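PDB 4NOH: lipoprotein, putative from Bacillus anthracis, which is of unknown function but, as a putative lipoprotein of an uncharacterised family, may bind lipid. Local coordinates for residues G37-K42 with K92-D97; K88-D93 with M101-N106. One frame throughout, in Å; residues are numbered along the deposited sequence.

Contact 1 of 2, residues G37-K42 with K92-D97; sequences GTVNEK and KDVVID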
# COMPACT_ATOMS: atom_id res chain seq x y z
N GLY A 37 -7.35 3.61 -8.59
CA GLY A 37 -8.07 3.61 -9.85
C GLY A 37 -8.46 2.21 -10.26
O GLY A 37 -8.41 1.28 -9.46
N THR A 38 -8.94 2.09 -11.49
CA THR A 38 -9.25 0.78 -12.06
C THR A 38 -8.55 0.62 -13.40
O THR A 38 -8.22 1.61 -14.08
CB THR A 38 -10.73 0.60 -12.35
OG1 THR A 38 -11.19 1.70 -13.14
CG2 THR A 38 -11.54 0.49 -11.08
N VAL A 39 -8.30 -0.63 -13.75
CA VAL A 39 -7.72 -0.98 -15.05
C VAL A 39 -8.25 -2.38 -15.33
O VAL A 39 -7.98 -3.30 -14.55
CB VAL A 39 -6.18 -1.02 -15.04
CG1 VAL A 39 -5.66 -1.59 -16.36
CG2 VAL A 39 -5.61 0.36 -14.83
N ASN A 40 -9.02 -2.53 -16.41
CA ASN A 40 -9.57 -3.83 -16.79
C ASN A 40 -10.51 -4.44 -15.72
O ASN A 40 -10.39 -5.62 -15.42
CB ASN A 40 -8.41 -4.81 -17.06
CG ASN A 40 -7.45 -4.31 -18.14
OD1 ASN A 40 -6.22 -4.46 -18.02
ND2 ASN A 40 -8.00 -3.73 -19.20
N GLU A 41 -11.44 -3.65 -15.19
CA GLU A 41 -12.37 -4.09 -14.12
C GLU A 41 -11.68 -4.49 -12.80
O GLU A 41 -12.32 -5.07 -11.92
CB GLU A 41 -13.27 -5.24 -14.60
CG GLU A 41 -14.37 -4.80 -15.55
CD GLU A 41 -15.26 -5.95 -15.98
OE1 GLU A 41 -15.46 -6.91 -15.19
OE2 GLU A 41 -15.78 -5.88 -17.11
N LYS A 42 -10.39 -4.17 -12.66
CA LYS A 42 -9.63 -4.48 -11.44
C LYS A 42 -9.17 -3.19 -10.81
O LYS A 42 -8.96 -2.20 -11.49
CB LYS A 42 -8.39 -5.31 -11.78
CG LYS A 42 -8.68 -6.67 -12.40
CD LYS A 42 -9.46 -7.56 -11.45
CE LYS A 42 -9.62 -9.00 -11.97
NZ LYS A 42 -8.31 -9.73 -11.97
N LYS A 92 0.62 -8.08 -18.59
CA LYS A 92 1.47 -7.27 -19.45
C LYS A 92 0.68 -6.20 -20.20
O LYS A 92 1.28 -5.43 -20.95
CB LYS A 92 2.25 -8.14 -20.44
CG LYS A 92 3.22 -9.08 -19.75
CD LYS A 92 4.11 -9.85 -20.71
CE LYS A 92 5.20 -8.98 -21.30
NZ LYS A 92 6.21 -9.82 -21.99
N ASP A 93 -0.63 -6.14 -20.00
CA ASP A 93 -1.48 -5.18 -20.72
C ASP A 93 -2.12 -4.15 -19.81
O ASP A 93 -3.20 -3.63 -20.11
CB ASP A 93 -2.57 -5.94 -21.49
CG ASP A 93 -1.99 -6.92 -22.49
OD1 ASP A 93 -0.88 -6.67 -23.00
OD2 ASP A 93 -2.66 -7.94 -22.77
N VAL A 94 -1.45 -3.84 -18.71
CA VAL A 94 -1.96 -2.85 -17.78
C VAL A 94 -1.54 -1.48 -18.28
O VAL A 94 -0.35 -1.18 -18.32
CB VAL A 94 -1.43 -3.09 -16.35
CG1 VAL A 94 -1.87 -2.00 -15.40
CG2 VAL A 94 -1.94 -4.44 -15.87
N VAL A 95 -2.53 -0.67 -18.69
CA VAL A 95 -2.29 0.68 -19.19
C VAL A 95 -2.88 1.68 -18.23
O VAL A 95 -4.07 1.63 -17.89
CB VAL A 95 -2.91 0.90 -20.57
CG1 VAL A 95 -2.68 2.33 -21.03
CG2 VAL A 95 -2.30 -0.08 -21.55
N ILE A 96 -2.03 2.59 -17.79
CA ILE A 96 -2.41 3.64 -16.86
C ILE A 96 -2.04 4.97 -17.48
O ILE A 96 -0.88 5.22 -17.80
CB ILE A 96 -1.71 3.44 -15.49
CG1 ILE A 96 -2.15 2.10 -14.90
CG2 ILE A 96 -2.03 4.58 -14.54
CD1 ILE A 96 -1.50 1.78 -13.59
N ASP A 97 -3.06 5.80 -17.70
CA ASP A 97 -2.88 7.12 -18.29
C ASP A 97 -2.13 7.00 -19.64
O ASP A 97 -1.20 7.75 -19.92
CB ASP A 97 -2.13 8.01 -17.28
CG ASP A 97 -2.31 9.50 -17.56
OD1 ASP A 97 -3.25 9.87 -18.30
OD2 ASP A 97 -1.52 10.30 -17.01
O HOH W 1 -5.21 -1.76 -19.44

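Contact 2 of 2, residues K88-D93 with M101-N106; sequences KEEQKD and MKYEGN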
# COMPACT_ATOMS: atom_id res chain seq x y z
N LYS A 88 -1.05 -10.56 -8.80
CA LYS A 88 -1.01 -11.98 -8.47
C LYS A 88 -0.49 -12.83 -9.63
O LYS A 88 0.24 -13.80 -9.41
CB LYS A 88 -2.40 -12.45 -8.08
CG LYS A 88 -2.47 -13.92 -7.76
CD LYS A 88 -3.90 -14.37 -7.57
CE LYS A 88 -3.97 -15.88 -7.37
NZ LYS A 88 -3.17 -16.28 -6.18
N GLU A 89 -0.91 -12.48 -10.83
CA GLU A 89 -0.54 -13.20 -12.05
C GLU A 89 0.16 -12.23 -12.99
O GLU A 89 0.09 -11.02 -12.80
CB GLU A 89 -1.81 -13.72 -12.76
CG GLU A 89 -2.78 -14.47 -11.84
CD GLU A 89 -4.03 -14.97 -12.56
OE1 GLU A 89 -4.84 -15.68 -11.90
OE2 GLU A 89 -4.21 -14.67 -13.77
N GLU A 90 0.83 -12.77 -14.01
CA GLU A 90 1.48 -11.94 -15.02
C GLU A 90 0.41 -11.09 -15.68
O GLU A 90 -0.64 -11.61 -16.05
CB GLU A 90 2.13 -12.84 -16.08
CG GLU A 90 2.79 -12.11 -17.24
CD GLU A 90 3.49 -13.06 -18.20
OE1 GLU A 90 2.92 -14.15 -18.50
OE2 GLU A 90 4.60 -12.71 -18.65
N GLN A 91 0.67 -9.80 -15.81
CA GLN A 91 -0.24 -8.84 -16.42
C GLN A 91 0.64 -7.93 -17.26
O GLN A 91 1.36 -7.11 -16.71
CB GLN A 91 -0.96 -8.03 -15.33
CG GLN A 91 -1.86 -8.84 -14.42
CD GLN A 91 -3.13 -9.33 -15.11
OE1 GLN A 91 -3.57 -8.76 -16.10
NE2 GLN A 91 -3.72 -10.38 -14.55
N LYS A 92 0.62 -8.08 -18.59
CA LYS A 92 1.47 -7.27 -19.45
C LYS A 92 0.68 -6.20 -20.20
O LYS A 92 1.28 -5.43 -20.95
CB LYS A 92 2.25 -8.14 -20.44
CG LYS A 92 3.22 -9.08 -19.75
CD LYS A 92 4.11 -9.85 -20.71
CE LYS A 92 5.20 -8.98 -21.30
NZ LYS A 92 6.21 -9.82 -21.99
N ASP A 93 -0.63 -6.14 -20.00
CA ASP A 93 -1.48 -5.18 -20.72
C ASP A 93 -2.12 -4.15 -19.81
O ASP A 93 -3.20 -3.63 -20.11
CB ASP A 93 -2.57 -5.94 -21.49
CG ASP A 93 -1.99 -6.92 -22.49
OD1 ASP A 93 -0.88 -6.67 -23.00
OD2 ASP A 93 -2.66 -7.94 -22.77
N MSE A 101 2.41 -0.67 -18.25
CA MSE A 101 3.26 -1.00 -17.14
C MSE A 101 4.01 -2.28 -17.39
O MSE A 101 3.55 -3.17 -18.11
CB MSE A 101 2.40 -1.25 -15.90
CG MSE A 101 1.54 -0.05 -15.47
SE MSE A 101 2.60 1.47 -14.79
CE MSE A 101 2.47 2.58 -16.41
N LYS A 102 5.18 -2.38 -16.78
CA LYS A 102 6.00 -3.59 -16.85
C LYS A 102 5.71 -4.47 -15.64
O LYS A 102 5.78 -4.01 -14.50
CB LYS A 102 7.45 -3.19 -16.80
CG LYS A 102 8.43 -4.31 -16.93
CD LYS A 102 9.83 -3.88 -16.48
CE LYS A 102 10.25 -2.54 -17.05
NZ LYS A 102 11.62 -2.23 -16.54
N TYR A 103 5.42 -5.75 -15.88
CA TYR A 103 5.12 -6.65 -14.76
C TYR A 103 6.37 -6.94 -13.93
O TYR A 103 7.40 -7.37 -14.49
CB TYR A 103 4.53 -7.97 -15.24
CG TYR A 103 4.11 -8.89 -14.14
CD1 TYR A 103 3.03 -8.56 -13.32
CD2 TYR A 103 4.77 -10.10 -13.90
CE1 TYR A 103 2.62 -9.39 -12.31
CE2 TYR A 103 4.36 -10.94 -12.87
CZ TYR A 103 3.29 -10.58 -12.09
OH TYR A 103 2.87 -11.43 -11.06
N GLU A 104 6.27 -6.78 -12.61
CA GLU A 104 7.39 -7.03 -11.70
C GLU A 104 7.09 -8.03 -10.58
O GLU A 104 7.75 -8.03 -9.56
CB GLU A 104 7.94 -5.72 -11.13
CG GLU A 104 8.64 -4.85 -12.16
CD GLU A 104 10.01 -5.34 -12.56
OE1 GLU A 104 10.50 -6.37 -12.04
OE2 GLU A 104 10.63 -4.67 -13.41
N GLY A 105 6.08 -8.88 -10.75
CA GLY A 105 5.85 -9.94 -9.79
C GLY A 105 4.71 -9.75 -8.83
O GLY A 105 3.99 -8.74 -8.86
N ASN A 106 4.55 -10.76 -7.99
CA ASN A 106 3.48 -10.79 -7.01
C ASN A 106 3.97 -10.22 -5.69
O ASN A 106 4.43 -10.96 -4.79
CB ASN A 106 2.95 -12.21 -6.83
CG ASN A 106 1.71 -12.25 -5.99
OD1 ASN A 106 1.12 -11.20 -5.66
ND2 ASN A 106 1.26 -13.46 -5.64
O HOH W 2 -1.23 -14.40 -4.13
O HOH W 3 1.20 -4.50 -17.72
O HOH W 4 4.01 -4.81 -20.29

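Contact 1 of 2, residues G37-K42 with K92-D97
A type I' beta turn, Val39 to Lys42, closes the hairpin between strands 26-39 and 42-48, and the side chains of its first two residues meet the edge segment 92-97. Asn40 and Glu41, both with positive phi, form the corner, and Val39 and Lys42 form a doubly hydrogen-bonded pair that closes the turn: Val39 N donates to Lys42 O at 2.8 Å and Lys42 N to Val39 O at 3.2 Å.

The apolar part rests on Val39, whose CB points at the other segment so that its two methyls fork over residues 94 to 96. Val39 CG1, anti to the backbone N (chi1 172°), meets Val94 CG1 at 3.9 Å. Val39 CG2, beside that N, reaches Ile96 CG1, also at 3.9 Å, and lies 3.7 Å from the carbonyl Val95 O. The valine crosses both partners at roughly right angles. Met118 of strand 118-122 touches Val39 and Val94, and Val44 touches Val39 and Ile96, so these side chains belong to a larger apolar cluster.

The polar part runs through one water. Asn40 CG stands beside its own backbone N (chi1 -57°), which brings the amide oxygen to the edge segment, although Asn40 OD1 and Asp93 O remain 3.8 Å apart. The water donates to both oxygens, to Asp93 O at 2.8 Å, and accepts from Val95 N at 3.0 Å.

Contact 2 of 2, residues K88-D93 with M101-N106
Tyr103 lays its ring beneath the backbone of the irregular segment 88-93, which runs back roughly antiparallel to 101-106. With CG anti to the backbone N (chi1 -175°), the ring takes a CH-pi contact on one face: Glu90 CA sits 3.6 Å from the ring centroid, only 10° off the normal. The opposite face is covered by Gly105 N, 3.4 Å above the plane, so the ring is sandwiched between two pieces of main chain. Glu89 O comes in obliquely, 3.0 Å from Tyr103 CE1, and the phenol OH is hydrogen-bonded to Ala87 O, which fixes the ring's far end.

Asn106 packs its amide against the main chain of Lys88, with Asn106 OD1 3.6 Å from Lys88 CA; that oxygen is hydrogen-bonded to Arg113 NH2.

Water carries the polar links. Met101 O accepts from two waters, one also donating to Gln91 O and the other to Lys92 O, while a third accepts from Asn106 ND2 and, weakly, from Lys88 NZ.

Segment 101-106 is hydrogen-bonded through the backbone of Lys102 and Glu104 to Val85 of strand 84-86; the loop that leaves this strand returns alongside 101-106 before reaching strand 95-96.

Overall arrangement
Contacts 1 and 2 lie about 11 Å apart between centres, on the same side of the chain's centre, and both involve the part of the mixed sheet around its outermost strand 95-96 and the neighbouring 99-103. Lys92 and Asp93 belong to both: the loop of contact 2 runs directly into strand 95-96. The two strands follow each other in the chain and pair antiparallel, with Val94 O and Met101 N 2.8 Å apart in a probable hydrogen bond. Segment 37-42 comes much earlier, from the hairpin of strands 26-39 and 42-48 further across the sheet. Contact 1 sets the segment of edge strand 95-96 against the hairpin turn, and contact 2 sets the loop leading into that strand against its neighbour 99-103.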